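223aa long hypothetical arylmalonate decarboxylase (Sulfolobus tokodaii, PDB 2DGD) is of unproven function but resembles arylmalonate decarboxylases, lyases that release carbon dioxide from arylmalonates, and assembles as an octamer. Local coordinates at residues 12-17 against 38-43; 93-98 against 200-205; 113-118 against 176-181; 140-145 against 159-164; 148-153 against 180-185. All blocks are in the same frame, centred on the assembly; numbering follows the deposited sequence.

Interaction 1 of 5, residues 12-17 against 38-43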
# COMPACT_ATOMS: atom_id res chain seq x y z
N LEU A 12 -14.21 -20.98 28.11
CA LEU A 12 -14.16 -22.08 27.16
C LEU A 12 -13.53 -23.35 27.70
O LEU A 12 -12.84 -23.33 28.72
CB LEU A 12 -13.44 -21.65 25.88
CG LEU A 12 -12.26 -20.67 26.00
CD1 LEU A 12 -11.19 -21.26 26.87
CD2 LEU A 12 -11.72 -20.36 24.63
N PRO A 13 -13.77 -24.49 27.03
CA PRO A 13 -13.20 -25.77 27.46
C PRO A 13 -11.68 -25.77 27.36
O PRO A 13 -11.11 -25.18 26.45
CB PRO A 13 -13.88 -26.77 26.52
CG PRO A 13 -14.17 -25.96 25.31
CD PRO A 13 -14.66 -24.67 25.87
N ALA A 14 -11.04 -26.45 28.30
CA ALA A 14 -9.59 -26.52 28.35
C ALA A 14 -8.91 -26.77 27.01
O ALA A 14 -7.96 -26.08 26.65
CB ALA A 14 -9.15 -27.59 29.35
N ASN A 15 -9.40 -27.75 26.27
CA ASN A 15 -8.78 -28.11 25.00
C ASN A 15 -9.29 -27.43 23.73
O ASN A 15 -9.05 -27.91 22.64
CB ASN A 15 -8.83 -29.62 24.84
CG ASN A 15 -8.08 -30.33 25.94
OD1 ASN A 15 -6.92 -30.03 26.20
ND2 ASN A 15 -8.75 -31.27 26.60
N ASN A 16 -9.98 -26.31 23.88
CA ASN A 16 -10.46 -25.58 22.72
C ASN A 16 -9.33 -24.65 22.27
O ASN A 16 -8.96 -23.73 23.00
CB ASN A 16 -11.69 -24.75 23.09
CG ASN A 16 -12.24 -23.97 21.91
OD1 ASN A 16 -11.50 -23.27 21.21
ND2 ASN A 16 -13.54 -24.07 21.69
N ALA A 17 -8.80 -24.88 21.08
CA ALA A 17 -7.71 -24.04 20.60
C ALA A 17 -8.09 -23.19 19.39
O ALA A 17 -7.24 -22.51 18.81
CB ALA A 17 -6.50 -24.89 20.27
N MSE A 38 -12.29 -24.14 31.66
CA MSE A 38 -13.02 -25.00 32.56
C MSE A 38 -12.64 -26.46 32.34
O MSE A 38 -12.36 -26.88 31.23
CB MSE A 38 -14.52 -24.83 32.40
CG MSE A 38 -15.05 -23.52 32.93
SE MSE A 38 -16.99 -23.54 33.10
CE MSE A 38 -17.11 -24.00 34.96
N LYS A 39 -12.62 -27.20 33.44
CA LYS A 39 -12.29 -28.61 33.45
C LYS A 39 -13.02 -29.35 32.33
O LYS A 39 -14.22 -29.17 32.14
CB LYS A 39 -12.69 -29.18 34.82
CG LYS A 39 -12.58 -30.68 34.98
CD LYS A 39 -13.41 -31.14 36.18
CE LYS A 39 -12.86 -30.63 37.52
NZ LYS A 39 -11.54 -31.23 37.88
N PRO A 40 -12.29 -30.18 31.56
CA PRO A 40 -12.94 -30.93 30.47
C PRO A 40 -13.89 -31.94 31.10
O PRO A 40 -13.56 -32.57 32.10
CB PRO A 40 -11.76 -31.59 29.76
CG PRO A 40 -10.77 -31.78 30.85
CD PRO A 40 -10.85 -30.47 31.60
N THR A 41 -15.07 -32.10 30.53
CA THR A 41 -16.07 -33.01 31.09
C THR A 41 -16.42 -34.24 30.26
O THR A 41 -16.27 -34.26 29.04
CB THR A 41 -17.37 -32.26 31.40
OG1 THR A 41 -17.77 -31.51 30.24
CG2 THR A 41 -17.16 -31.31 32.57
N LYS A 42 -16.90 -35.27 30.96
CA LYS A 42 -17.29 -36.53 30.34
C LYS A 42 -18.47 -36.38 29.39
O LYS A 42 -18.33 -36.52 28.17
CB LYS A 42 -17.62 -37.57 31.42
CG LYS A 42 -18.06 -38.92 30.86
CD LYS A 42 -16.99 -39.53 29.95
CE LYS A 42 -17.45 -40.84 29.32
NZ LYS A 42 -18.61 -40.65 28.40
N GLY A 43 -19.65 -36.10 29.95
CA GLY A 43 -20.84 -35.96 29.13
C GLY A 43 -20.96 -34.63 28.41
O GLY A 43 -19.99 -33.87 28.33

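Interaction 2 of 5, residues 93-98 against 200-205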
# COMPACT_ATOMS: atom_id res chain seq x y z
N VAL A 93 -23.58 -14.55 26.72
CA VAL A 93 -23.85 -14.85 25.33
C VAL A 93 -23.62 -16.34 25.12
O VAL A 93 -22.53 -16.85 25.35
CB VAL A 93 -22.91 -14.07 24.38
CG1 VAL A 93 -23.06 -14.59 22.96
CG2 VAL A 93 -23.23 -12.59 24.43
N ILE A 94 -24.67 -17.03 24.70
CA ILE A 94 -24.57 -18.46 24.44
C ILE A 94 -24.53 -18.61 22.92
O ILE A 94 -25.55 -18.46 22.26
CB ILE A 94 -25.77 -19.22 25.03
CG1 ILE A 94 -25.78 -19.06 26.55
CG2 ILE A 94 -25.70 -20.70 24.67
CD1 ILE A 94 -26.96 -19.69 27.24
N PRO A 95 -23.34 -18.90 22.36
CA PRO A 95 -23.18 -19.06 20.91
C PRO A 95 -24.29 -19.79 20.18
O PRO A 95 -24.74 -19.33 19.12
CB PRO A 95 -21.81 -19.73 20.78
CG PRO A 95 -21.51 -20.26 22.16
CD PRO A 95 -22.10 -19.24 23.07
N GLU A 96 -24.75 -20.91 20.72
CA GLU A 96 -25.82 -21.69 20.09
C GLU A 96 -27.09 -20.85 19.91
O GLU A 96 -27.75 -20.92 18.87
CB GLU A 96 -26.11 -22.94 20.92
CG GLU A 96 -27.14 -23.86 20.31
CD GLU A 96 -26.84 -25.33 20.58
OE1 GLU A 96 -25.85 -25.86 20.00
OE2 GLU A 96 -27.59 -25.94 21.36
N GLU A 97 -27.43 -20.06 20.92
CA GLU A 97 -28.61 -19.21 20.86
C GLU A 97 -28.38 -18.04 19.91
O GLU A 97 -29.32 -17.51 19.31
CB GLU A 97 -28.97 -18.69 22.25
CG GLU A 97 -29.34 -19.78 23.25
CD GLU A 97 -29.88 -19.23 24.57
OE1 GLU A 97 -30.22 -20.05 25.46
OE2 GLU A 97 -29.98 -17.98 24.73
N SER A 98 -27.13 -17.62 19.78
CA SER A 98 -26.76 -16.51 18.89
C SER A 98 -27.00 -16.95 17.46
O SER A 98 -27.50 -16.19 16.63
CB SER A 98 -25.29 -16.15 19.07
OG SER A 98 -25.01 -15.78 20.41
N VAL A 200 -22.90 -19.41 8.48
CA VAL A 200 -22.76 -19.06 9.90
C VAL A 200 -22.02 -20.06 10.78
O VAL A 200 -22.45 -21.20 10.94
CB VAL A 200 -24.15 -18.82 10.53
CG1 VAL A 200 -24.01 -18.43 11.99
CG2 VAL A 200 -24.89 -17.76 9.76
N SER A 201 -20.90 -19.63 11.35
CA SER A 201 -20.14 -20.49 12.24
C SER A 201 -20.53 -20.09 13.65
O SER A 201 -20.96 -18.96 13.88
CB SER A 201 -18.65 -20.29 12.06
OG SER A 201 -18.25 -19.07 12.65
N GLU A 202 -20.36 -21.00 14.59
CA GLU A 202 -20.74 -20.73 15.96
C GLU A 202 -19.95 -19.56 16.54
O GLU A 202 -20.51 -18.73 17.27
CB GLU A 202 -20.57 -21.99 16.80
CG GLU A 202 -21.31 -21.95 18.11
CD GLU A 202 -21.61 -23.33 18.65
OE1 GLU A 202 -22.00 -23.43 19.83
OE2 GLU A 202 -21.47 -24.32 17.89
N ASN A 203 -18.67 -19.47 16.22
CA ASN A 203 -17.85 -18.38 16.74
C ASN A 203 -18.28 -17.04 16.17
O ASN A 203 -18.37 -16.06 16.91
CB ASN A 203 -16.37 -18.64 16.47
CG ASN A 203 -15.82 -19.78 17.29
OD1 ASN A 203 -16.29 -20.04 18.40
ND2 ASN A 203 -14.80 -20.46 16.77
N ALA A 204 -18.55 -16.97 14.88
CA ALA A 204 -18.97 -15.71 14.27
C ALA A 204 -20.31 -15.25 14.86
O ALA A 204 -20.50 -14.05 15.12
CB ALA A 204 -19.09 -15.88 12.76
N ALA A 205 -21.22 -16.19 15.06
CA ALA A 205 -22.52 -15.87 15.63
C ALA A 205 -22.34 -15.31 17.03
O ALA A 205 -22.98 -14.34 17.41
CB ALA A 205 -23.39 -17.11 15.67
O HOH W 1 -22.88 -22.96 22.50

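Interaction 3 of 5, residues 113-118 against 176-181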
# COMPACT_ATOMS: atom_id res chain seq x y z
N ILE A 113 -26.25 -28.34 7.60
CA ILE A 113 -25.41 -28.34 8.79
C ILE A 113 -24.09 -29.11 8.70
O ILE A 113 -24.07 -30.30 8.39
CB ILE A 113 -26.20 -28.88 10.00
CG1 ILE A 113 -27.39 -27.97 10.27
CG2 ILE A 113 -25.31 -28.98 11.23
CD1 ILE A 113 -28.36 -28.54 11.27
N GLY A 114 -22.99 -28.42 8.98
CA GLY A 114 -21.69 -29.06 8.97
C GLY A 114 -21.19 -29.13 10.40
O GLY A 114 -21.36 -28.18 11.15
N THR A 115 -20.59 -30.25 10.79
CA THR A 115 -20.07 -30.41 12.15
C THR A 115 -18.73 -31.14 12.15
O THR A 115 -18.29 -31.66 11.13
CB THR A 115 -21.03 -31.23 13.06
OG1 THR A 115 -20.78 -32.62 12.87
CG2 THR A 115 -22.47 -30.94 12.73
N PRO A 116 -18.04 -31.15 13.30
CA PRO A 116 -16.76 -31.84 13.34
C PRO A 116 -16.92 -33.21 14.00
O PRO A 116 -15.98 -34.00 14.07
CB PRO A 116 -15.91 -30.89 14.17
CG PRO A 116 -16.88 -30.45 15.21
CD PRO A 116 -18.17 -30.21 14.43
N TYR A 117 -18.14 -33.49 14.46
CA TYR A 117 -18.47 -34.72 15.17
C TYR A 117 -18.64 -35.98 14.32
O TYR A 117 -18.54 -35.95 13.10
CB TYR A 117 -19.77 -34.54 15.96
CG TYR A 117 -19.90 -33.20 16.63
CD1 TYR A 117 -18.95 -32.75 17.53
CD2 TYR A 117 -21.00 -32.38 16.37
CE1 TYR A 117 -19.08 -31.52 18.17
CE2 TYR A 117 -21.14 -31.15 17.00
CZ TYR A 117 -20.18 -30.72 17.90
OH TYR A 117 -20.34 -29.52 18.54
N ILE A 118 -18.92 -37.08 15.02
CA ILE A 118 -19.13 -38.37 14.38
C ILE A 118 -20.63 -38.62 14.23
O ILE A 118 -21.43 -38.11 15.01
CB ILE A 118 -18.52 -39.51 15.23
CG1 ILE A 118 -19.02 -39.42 16.67
CG2 ILE A 118 -17.00 -39.44 15.18
CD1 ILE A 118 -18.49 -40.51 17.57
N TYR A 176 -24.67 -23.79 8.38
CA TYR A 176 -24.29 -23.59 9.76
C TYR A 176 -23.18 -24.57 10.10
O TYR A 176 -23.31 -25.76 9.84
CB TYR A 176 -25.49 -23.81 10.70
CG TYR A 176 -25.11 -23.97 12.16
CD1 TYR A 176 -24.43 -22.96 12.85
CD2 TYR A 176 -25.42 -25.14 12.86
CE1 TYR A 176 -24.07 -23.11 14.19
CE2 TYR A 176 -25.06 -25.30 14.20
CZ TYR A 176 -24.39 -24.28 14.86
OH TYR A 176 -24.02 -24.45 16.18
N ILE A 177 -22.09 -24.07 10.67
CA ILE A 177 -20.98 -24.93 11.06
C ILE A 177 -20.88 -24.93 12.58
O ILE A 177 -20.51 -23.92 13.18
CB ILE A 177 -19.65 -24.44 10.44
CG1 ILE A 177 -19.77 -24.43 8.92
CG2 ILE A 177 -18.51 -25.36 10.83
CD1 ILE A 177 -18.58 -23.82 8.21
N ALA A 178 -21.22 -26.06 13.19
CA ALA A 178 -21.21 -26.20 14.65
C ALA A 178 -19.85 -26.37 15.32
O ALA A 178 -18.87 -26.75 14.69
CB ALA A 178 -22.13 -27.35 15.04
N CYS A 179 -19.84 -26.09 16.62
CA CYS A 179 -18.67 -26.19 17.51
C CYS A 179 -17.71 -25.00 17.46
O CYS A 179 -17.23 -24.61 16.39
CB CYS A 179 -17.89 -27.49 17.27
SG CYS A 179 -16.99 -28.05 18.76
N THR A 180 -17.43 -24.45 18.64
CA THR A 180 -16.55 -23.31 18.78
C THR A 180 -15.08 -23.70 18.76
O THR A 180 -14.22 -22.83 18.76
CB THR A 180 -16.82 -22.55 20.08
OG1 THR A 180 -16.59 -23.41 21.20
CG2 THR A 180 -18.25 -22.05 20.11
N ALA A 181 -14.80 -25.00 18.75
CA ALA A 181 -13.40 -25.46 18.71
C ALA A 181 -12.80 -25.29 17.31
O ALA A 181 -11.59 -25.23 17.15
CB ALA A 181 -13.32 -26.91 19.14

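Interaction 4 of 5, residues 140-145 against 159-164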
# COMPACT_ATOMS: atom_id res chain seq x y z
N ASP A 140 -23.32 -33.23 7.37
CA ASP A 140 -22.14 -34.09 7.37
C ASP A 140 -21.24 -33.66 8.52
O ASP A 140 -21.38 -32.55 9.04
CB ASP A 140 -21.39 -34.00 6.03
CG ASP A 140 -20.44 -35.17 5.80
OD1 ASP A 140 -19.70 -35.16 4.79
OD2 ASP A 140 -20.42 -36.10 6.64
N GLY A 141 -20.31 -34.53 8.92
CA GLY A 141 -19.41 -34.21 10.01
C GLY A 141 -18.00 -34.69 9.72
O GLY A 141 -17.81 -35.53 8.85
N LEU A 142 -17.02 -34.16 10.44
CA LEU A 142 -15.63 -34.55 10.23
C LEU A 142 -15.31 -35.84 10.97
O LEU A 142 -14.23 -36.41 10.79
CB LEU A 142 -14.69 -33.44 10.71
CG LEU A 142 -14.80 -32.09 10.00
CD1 LEU A 142 -13.87 -31.09 10.68
CD2 LEU A 142 -14.44 -32.26 8.54
N GLY A 143 -16.23 -36.29 11.81
CA GLY A 143 -16.05 -37.51 12.56
C GLY A 143 -14.89 -37.49 13.53
O GLY A 143 -14.09 -38.43 13.56
N LYS A 144 -14.77 -36.42 14.31
CA LYS A 144 -13.70 -36.30 15.30
C LYS A 144 -14.30 -36.37 16.69
O LYS A 144 -15.51 -36.19 16.86
CB LYS A 144 -12.93 -34.98 15.13
CG LYS A 144 -12.10 -34.92 13.87
CD LYS A 144 -11.24 -33.67 13.82
CE LYS A 144 -10.38 -33.63 12.56
NZ LYS A 144 -9.53 -32.41 12.49
N ILE A 145 -13.46 -36.62 17.68
CA ILE A 145 -13.93 -36.73 19.06
C ILE A 145 -13.23 -35.78 20.02
O ILE A 145 -13.88 -35.08 20.78
CB ILE A 145 -13.73 -38.17 19.57
CG1 ILE A 145 -14.48 -39.15 18.66
CG2 ILE A 145 -14.24 -38.28 20.99
CD1 ILE A 145 -14.19 -40.60 18.98
N TYR A 159 -13.70 -26.23 4.66
CA TYR A 159 -14.30 -25.78 3.42
C TYR A 159 -14.84 -26.96 2.60
O TYR A 159 -15.98 -26.92 2.14
CB TYR A 159 -13.26 -24.99 2.61
CG TYR A 159 -13.77 -24.51 1.27
CD1 TYR A 159 -13.76 -25.35 0.15
CD2 TYR A 159 -14.29 -23.22 1.11
CE1 TYR A 159 -14.25 -24.92 -1.08
CE2 TYR A 159 -14.79 -22.78 -0.12
CZ TYR A 159 -14.76 -23.64 -1.21
OH TYR A 159 -15.27 -23.25 -2.42
N ARG A 160 -14.05 -28.01 2.45
CA ARG A 160 -14.50 -29.15 1.66
C ARG A 160 -15.56 -29.96 2.38
O ARG A 160 -16.36 -30.65 1.76
CB ARG A 160 -13.31 -30.03 1.27
CG ARG A 160 -12.13 -29.23 0.72
CD ARG A 160 -11.58 -29.73 -0.61
NE ARG A 160 -12.40 -29.35 -1.76
CZ ARG A 160 -11.98 -29.38 -3.02
NH1 ARG A 160 -12.81 -29.02 -3.99
NH2 ARG A 160 -10.74 -29.74 -3.33
N LEU A 161 -15.59 -29.88 3.71
CA LEU A 161 -16.59 -30.59 4.50
C LEU A 161 -17.97 -30.20 3.97
O LEU A 161 -18.88 -31.02 3.91
CB LEU A 161 -16.43 -30.20 5.98
CG LEU A 161 -17.32 -30.75 7.11
CD1 LEU A 161 -18.33 -29.71 7.48
CD2 LEU A 161 -17.98 -32.06 6.73
N VAL A 162 -18.11 -28.94 3.57
CA VAL A 162 -19.36 -28.41 3.05
C VAL A 162 -19.45 -28.56 1.52
O VAL A 162 -20.40 -29.14 1.00
CB VAL A 162 -19.53 -26.91 3.41
CG1 VAL A 162 -20.80 -26.35 2.80
CG2 VAL A 162 -19.55 -26.74 4.90
N LYS A 163 -18.44 -28.05 0.82
CA LYS A 163 -18.40 -28.07 -0.64
C LYS A 163 -18.64 -29.44 -1.26
O LYS A 163 -19.19 -29.55 -2.35
CB LYS A 163 -17.06 -27.53 -1.13
CG LYS A 163 -17.14 -26.88 -2.50
CD LYS A 163 -17.96 -25.61 -2.42
CE LYS A 163 -18.12 -24.99 -3.79
NZ LYS A 163 -16.82 -24.71 -4.42
N ARG A 164 -18.22 -30.48 -0.56
CA ARG A 164 -18.38 -31.85 -1.03
C ARG A 164 -19.85 -32.21 -1.25
O ARG A 164 -20.16 -33.16 -1.96
CB ARG A 164 -17.75 -32.80 -0.02
CG ARG A 164 -17.92 -34.26 -0.29
CD ARG A 164 -17.36 -35.06 0.87
NE ARG A 164 -15.98 -34.66 1.16
CZ ARG A 164 -15.56 -34.20 2.35
NH1 ARG A 164 -14.29 -33.87 2.51
NH2 ARG A 164 -16.42 -34.07 3.36

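Interaction 5 of 5, residues 148-153 against 180-185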
# COMPACT_ATOMS: atom_id res chain seq x y z
N ILE A 148 -8.93 -31.06 20.85
CA ILE A 148 -7.67 -30.58 20.29
C ILE A 148 -7.59 -30.99 18.81
O ILE A 148 -7.11 -30.23 17.97
CB ILE A 148 -6.46 -31.15 21.06
CG1 ILE A 148 -5.31 -30.16 20.99
CG2 ILE A 148 -6.03 -32.46 20.49
CD1 ILE A 148 -5.59 -28.89 21.73
N ASP A 149 -8.09 -32.18 18.51
CA ASP A 149 -8.09 -32.69 17.15
C ASP A 149 -9.02 -31.80 16.32
O ASP A 149 -8.69 -31.41 15.20
CB ASP A 149 -8.59 -34.14 17.13
CG ASP A 149 -8.61 -34.74 15.74
OD1 ASP A 149 -9.27 -35.78 15.54
OD2 ASP A 149 -7.95 -34.18 14.84
N ILE A 150 -10.18 -31.49 16.89
CA ILE A 150 -11.15 -30.64 16.21
C ILE A 150 -10.53 -29.28 15.92
O ILE A 150 -10.65 -28.77 14.80
CB ILE A 150 -12.41 -30.45 17.07
CG1 ILE A 150 -13.09 -31.81 17.25
CG2 ILE A 150 -13.35 -29.45 16.43
CD1 ILE A 150 -14.30 -31.78 18.14
N SER A 151 -9.86 -28.71 16.91
CA SER A 151 -9.21 -27.41 16.78
C SER A 151 -8.17 -27.40 15.67
O SER A 151 -7.97 -26.38 14.99
CB SER A 151 -8.54 -27.00 18.09
OG SER A 151 -9.48 -26.82 19.13
N ASN A 152 -7.49 -28.53 15.49
CA ASN A 152 -6.46 -28.62 14.47
C ASN A 152 -6.98 -28.66 13.03
O ASN A 152 -6.18 -28.67 12.10
CB ASN A 152 -5.59 -29.85 14.72
CG ASN A 152 -4.82 -29.76 16.01
OD1 ASN A 152 -4.38 -28.69 16.39
ND2 ASN A 152 -4.64 -30.88 16.68
N THR A 153 -8.29 -28.67 12.85
CA THR A 153 -8.85 -28.74 11.50
C THR A 153 -8.47 -27.56 10.62
O THR A 153 -8.74 -26.40 10.95
CB THR A 153 -10.37 -28.85 11.55
OG1 THR A 153 -10.74 -29.91 12.44
CG2 THR A 153 -10.93 -29.13 10.15
N THR A 180 -17.43 -24.45 18.64
CA THR A 180 -16.55 -23.31 18.78
C THR A 180 -15.08 -23.70 18.76
O THR A 180 -14.22 -22.83 18.76
CB THR A 180 -16.82 -22.55 20.08
OG1 THR A 180 -16.59 -23.41 21.20
CG2 THR A 180 -18.25 -22.05 20.11
N ALA A 181 -14.80 -25.00 18.75
CA ALA A 181 -13.40 -25.46 18.71
C ALA A 181 -12.80 -25.29 17.31
O ALA A 181 -11.59 -25.23 17.15
CB ALA A 181 -13.32 -26.91 19.14
N LEU A 182 -13.67 -25.23 16.30
CA LEU A 182 -13.23 -25.04 14.93
C LEU A 182 -12.90 -23.57 14.69
O LEU A 182 -13.67 -22.69 15.06
CB LEU A 182 -14.32 -25.46 13.96
CG LEU A 182 -14.59 -26.95 13.71
CD1 LEU A 182 -15.80 -27.10 12.80
CD2 LEU A 182 -13.36 -27.61 13.10
N SER A 183 -11.76 -23.31 14.07
CA SER A 183 -11.39 -21.94 13.73
C SER A 183 -11.98 -21.73 12.34
O SER A 183 -11.43 -22.21 11.34
CB SER A 183 -9.88 -21.80 13.69
OG SER A 183 -9.53 -20.51 13.23
N THR A 184 -13.10 -21.02 12.29
CA THR A 184 -13.80 -20.79 11.04
C THR A 184 -13.65 -19.41 10.42
O THR A 184 -14.25 -19.13 9.39
CB THR A 184 -15.30 -21.07 11.24
OG1 THR A 184 -15.76 -20.35 12.39
CG2 THR A 184 -15.53 -22.55 11.45
N TYR A 185 -12.84 -18.56 11.03
CA TYR A 185 -12.66 -17.20 10.52
C TYR A 185 -12.46 -17.11 9.00
O TYR A 185 -13.11 -16.31 8.34
CB TYR A 185 -11.48 -16.53 11.23
CG TYR A 185 -11.33 -15.08 10.84
CD1 TYR A 185 -10.24 -14.65 10.09
CD2 TYR A 185 -12.30 -14.15 11.20
CE1 TYR A 185 -10.13 -13.32 9.70
CE2 TYR A 185 -12.19 -12.83 10.82
CZ TYR A 185 -11.11 -12.42 10.07
OH TYR A 185 -11.01 -11.10 9.70
O HOH W 2 -10.19 -25.44 13.20

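Interaction 1 of 5, residues 12-17 against 38-43
The methyl of A14 points at segment 38-43 and touches the P40 ring at the carbon bonded to nitrogen, 4.0 Å from A14 CB to P40 CD. The same methyl lies 3.8 Å from a carbonyl oxygen, counting from A14 CB to M38 O. N15 comes near a different atom of the P40 ring, and only loosely. Its side chain sets out alongside the second segment; CG lies anti to the carbonyl carbon (chi1 -61°), and the amide beyond it ends nearer, with N15 ND2 4.4 Å from P40 CB. P13 and M38, a selenomethionine, both send CB to one face of the sheet, where each also touches R74; the long M38 chain then turns away from the first segment toward E55 and S59 of helix 49-63. This common facing comes from a parallel bridge between P13 and M38 at the end of strands 6-13 and 31-38, neighbours in the parallel sheet that also holds strand 69-72. M38 makes both backbone bonds of the bridge, giving its N-H to L12 (M38 N to L12 O, 3.1 Å) and accepting from A14 (A14 N to M38 O, 3.2 Å). The nitrogen of P13, which has no hydrogen to give, is not called on by this pairing. Beyond the bridge a type I turn from P13 to N16 reverses the first segment, closed by N16 N on P13 O at 3.0 Å. L62 and E65 of the second subunit pack on A14 and N15.

Interaction 2 of 5, residues 93-98 against 200-205
E202 OE1 reaches across to helix 95-105 through water 1, which lies 2.9 Å from E202 OE1 and accepts in turn from the N-H of E96, a longer link of 3.3 Å between that water and E96 N. The other carboxylate oxygen, OE2, takes the N-H of C179, so both ends of the group are engaged. CG of E202 lies anti to its backbone N (chi1 -162°), and from there the chain runs on extended past the P95 ring. The two side chains cross obliquely, with P95 CB 3.5 Å from E202 CG and the P95 ring carbons also near OE1. E96 OE1 stands 4.6 Å from E202 OE1, and the two carboxylates would probably repel if both are charged. Both segments begin helices: I94 is the N-cap residue of helix 95-105 and S201 that of helix 202-214, which follows directly on strand 199-201 of the four-stranded parallel sheet. S201 OG caps its helix by accepting from A204 N at 3.1 Å, a nearly straight bond of 162°. One turn further on, the small residues S98 and A205 let the helices approach, with S98 CB 3.4 Å from A205 O and somewhat farther from A205 CB.

Interaction 3 of 5, residues 113-118 against 176-181
G114 is joined to the other strand through both of its backbone polar atoms. Its N-H meets the carbonyl of Y176 almost head-on, with G114 N 2.8 Å from Y176 O and an angle of 172°, while its own oxygen accepts from A178, with A178 N 2.9 Å from G114 O. A CA-H...O contact from I177 CA adds to that oxygen at 3.3 Å from G114 O. A178 N also sits above the centre of the Y176 ring, although its hydrogen serves G114. T115 OG1 accepts from Y117 N in an ST turn and is further bonded to T122 OG1; C179 N is satisfied by E202 OE2. P116 and Y117 pack against C179: P116 CG is 3.7 Å from C179 CB, and Y117 OH is 3.4 Å from the same C179 CB, with the sulfur oblique to the ring. An alanine in place of Y117 would probably leave C179 without the ring and hydroxyl beside it, and R121 without its cation-pi partner. Strands 110-115 and 174-177 are the inner neighbours of a four-stranded parallel sheet, and the loops at their C-terminal ends lie where parallel alpha/beta folds commonly carry their active sites.

Interaction 4 of 5, residues 140-145 against 159-164
Segment 140-145 passes segment 159-164 most closely at L142 and L161, whose CA atoms are 7.0 Å apart, with no hydrogen bond between the two segments. L161 carries the contact. Its CG lies anti to the backbone N (chi1 180°) and meets a methyl of L142, with L142 CD2 3.6 Å from L161 CG. That L142 methyl is also near L161 CB, while the methyl L161 CD2 lies against D140 and the backbone of G141, 4.0 Å from D140 CB. Nearer the solvent, R164 reaches back toward D140 in a long salt bridge, 3.7 Å from R164 NH2 to D140 OD1. The oxygen stands at the guanidinium edge, near its plane, yet the carboxylate is turned 81° against that plane. D140 OD1 has a firmer partner in H165 NE2, while D140 OD2 accepts from its neighbour, G141 N, 2.8 Å away and above the carboxylate plane. Strand 135-141 is the outermost strand of its sheet within this chain, beside strand 110-115. Helix 155-163 flanks its end and, through V162, also touches W112 of strand 110-115 and L191 and L195 of helix 187-195.

Interaction 5 of 5, residues 148-153 against 180-185
In I150 CG2 lies anti to the backbone N, and in L182 CG lies anti to the carbonyl carbon (chi1 -75°); CD1 then runs anti to CA (chi2 175°), and the other methyl, CD2, is the one that meets I150. The two side chains cross at about a right angle, with I150 CG2 3.8 Å from L182 CD2. That same I150 methyl also meets A181, at 3.7 Å from I150 CG2 to A181 CB, and so lies against two successive residues of the loop. L182 CD2 continues into the bend after helix 147-151, where T153 OG1 is 3.5 Å from it and T153 CG2 lies a little farther off. T153 is fixed there because its hydroxyl and its N-H reach I150 O from the same face of that carbonyl, T153 OG1 at 2.6 Å from I150 O, while K144 NZ supplies a further bond to OG1. An alanine here would probably cost the I150 carbonyl its hydroxyl donor and K144 one of its acceptors, and thin the packing beside L182 CD2. Next to I150, S151 CA makes a CA-H...O contact with A181 O, and S151 OG holds A17 N and G147 O. Water 2 then links the backbones: it donates to S151 O and to T153 O, and accepts from S183 N at 2.8 Å. With at most a weak hydrogen bond directly across, S151 OG to A181 O, the direct touch is largely apolar and the polar link runs mainly through that water.

How the interactions relate
Interaction 3 lies between its neighbours, its centre about 8 Å from that of interaction 4, 9 Å from interaction 5 and 12 Å from interaction 2. Backbone bonds tie it to interaction 4 (Y117 O to G143 N, 2.7 Å). Interactions 3 and 5 share T180 and A181, and P116 CB packs 3.7 Å from I150 CG2. L142 CD1, 3.6 Å from T153 CG2, connects interactions 4 and 5, and a weak bond from S201 OG to T184 OG1 connects 2 and 5. Interaction 1, on the three-stranded sheet, reaches the four-stranded part through A17 N, 2.8 Å from S151 OG, and through a weak bond of N16 ND2, 3.3 Å from T180 O. Any active site probably lies between these two parts, though no ligand marks it.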